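Local atomic coordinates of pre-crRNA processing endonuclease (PDB entry 3VZH), a protein that probably cleaves precursor CRISPR RNA as a Cas5d-type endoribonuclease, so that guide RNAs can direct bacterial defence against invading genetic elements. Residues A[171-176]-A[192-197]. Numbering follows the deposited sequence.
Sequences GIMFHS and TKTVMK
Met173 and Thr192 form an antiparallel hydrogen-bonded pair: Met173 N donates to Thr192 O (2.9 Å, nearly straight at 173°) and Thr192 N donates to Met173 O (3.0 Å). Next to it, Ile172 and Lys193 make a non-hydrogen-bonded pair, and Thr194 N reaches Gly171 O at 3.1 Å. The chain turns a corner at Ile172, and the short strand axes cross at 106°.

On one face, CD1 of Ile172 lies 3.8 Å from Lys193 N and close to its CA, against the backbone of the partner strand. On the other, the Met173 and Thr194 side chains cross at about a right angle. Thr194 OG1 sits beside the backbone N (chi1 -61°) and meets Met173 CB at 3.5 Å. Thr194 CG2 packs 3.8 Å from Met173 SD. The His175 ring approaches Thr192 CG2 obliquely. Its ND1 bonds Ser176 OG and its NE2 bonds Lys204 O, which fixes the ring.

The contact joins the strands of beta hairpin 173-178/188-197; His175 and Ser176 form a classic bulge opposite Tyr190. Before the corner, strand 167-171 pairs with the later part of strand 188-197. Strand 200-213 flanks 188-197 in the same antiparallel sheet, where Asp210 N binds Thr192 OG1.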
# COMPACT_ATOMS: atom_id res chain seq x y z
N GLY A 171 11.35 12.64 -4.17
CA GLY A 171 10.67 13.89 -4.68
C GLY A 171 9.21 13.78 -4.44
O GLY A 171 8.74 12.92 -3.71
N ILE A 172 8.43 14.59 -5.15
CA ILE A 172 7.02 14.63 -4.87
C ILE A 172 6.29 13.47 -5.55
O ILE A 172 6.44 13.26 -6.76
CB ILE A 172 6.41 15.93 -5.44
CG1 ILE A 172 7.16 17.15 -4.89
CG2 ILE A 172 4.97 16.05 -4.98
CD1 ILE A 172 7.08 17.32 -3.37
N MET A 173 5.52 12.71 -4.80
CA MET A 173 4.78 11.55 -5.33
C MET A 173 3.31 11.73 -5.03
O MET A 173 2.95 12.22 -3.93
CB MET A 173 5.26 10.26 -4.62
CG MET A 173 6.59 9.80 -5.21
SD MET A 173 7.12 8.15 -4.61
CE MET A 173 5.80 7.27 -5.45
N PHE A 174 2.46 11.33 -5.95
CA PHE A 174 1.05 11.09 -5.61
C PHE A 174 0.94 10.27 -4.32
O PHE A 174 1.66 9.26 -4.14
CB PHE A 174 0.35 10.41 -6.78
CG PHE A 174 -1.09 10.12 -6.53
CD1 PHE A 174 -1.51 8.81 -6.40
CD2 PHE A 174 -2.03 11.15 -6.41
CE1 PHE A 174 -2.86 8.51 -6.14
CE2 PHE A 174 -3.39 10.86 -6.19
CZ PHE A 174 -3.80 9.53 -6.05
N HIS A 175 0.07 10.72 -3.40
CA HIS A 175 -0.17 10.03 -2.14
C HIS A 175 -1.50 9.32 -2.26
O HIS A 175 -1.55 8.09 -2.25
CB HIS A 175 -0.26 11.06 -1.03
CG HIS A 175 -0.50 10.51 0.36
ND1 HIS A 175 -1.74 10.21 0.83
CD2 HIS A 175 0.40 10.27 1.42
CE1 HIS A 175 -1.62 9.78 2.12
NE2 HIS A 175 -0.32 9.86 2.48
N SER A 176 -2.60 10.07 -2.38
CA SER A 176 -3.93 9.46 -2.50
C SER A 176 -4.97 10.50 -2.83
O SER A 176 -4.68 11.70 -2.81
CB SER A 176 -4.33 8.72 -1.21
OG SER A 176 -4.09 9.49 -0.05
N THR A 192 3.10 14.40 -1.89
CA THR A 192 4.04 14.75 -0.86
C THR A 192 5.42 14.20 -1.16
O THR A 192 5.51 13.27 -1.96
CB THR A 192 3.53 14.36 0.57
OG1 THR A 192 4.09 15.27 1.55
CG2 THR A 192 3.81 12.82 0.95
N LYS A 193 6.43 14.86 -0.59
CA LYS A 193 7.86 14.49 -0.64
C LYS A 193 7.96 13.15 0.02
O LYS A 193 7.50 12.95 1.15
CB LYS A 193 8.83 15.53 0.01
CG LYS A 193 10.27 14.97 0.32
CD LYS A 193 11.19 15.99 0.99
CE LYS A 193 10.53 17.37 0.69
NZ LYS A 193 11.34 18.61 0.61
N THR A 194 8.55 12.20 -0.70
CA THR A 194 8.54 10.81 -0.27
C THR A 194 10.02 10.36 -0.14
O THR A 194 10.74 10.38 -1.13
CB THR A 194 7.68 9.95 -1.27
OG1 THR A 194 6.29 10.43 -1.31
CG2 THR A 194 7.76 8.42 -0.91
N VAL A 195 10.51 9.99 1.04
CA VAL A 195 11.90 9.65 1.22
C VAL A 195 11.95 8.21 1.67
O VAL A 195 11.24 7.80 2.56
CB VAL A 195 12.56 10.52 2.31
CG1 VAL A 195 14.04 10.21 2.47
CG2 VAL A 195 12.40 12.00 1.93
N MET A 196 12.75 7.41 0.97
CA MET A 196 12.99 6.01 1.31
C MET A 196 14.27 5.89 2.15
O MET A 196 15.37 6.20 1.63
CB MET A 196 13.06 5.19 0.00
CG MET A 196 13.09 3.68 0.26
SD MET A 196 13.17 2.67 -1.22
CE MET A 196 14.76 3.14 -1.98
N LYS A 197 14.16 5.44 3.40
CA LYS A 197 15.30 5.45 4.34
C LYS A 197 15.61 4.02 4.66
O LYS A 197 14.76 3.32 5.24
CB LYS A 197 14.94 6.21 5.64
CG LYS A 197 14.56 7.69 5.38
CD LYS A 197 14.16 8.39 6.67
CE LYS A 197 14.05 9.89 6.47
NZ LYS A 197 12.98 10.33 7.42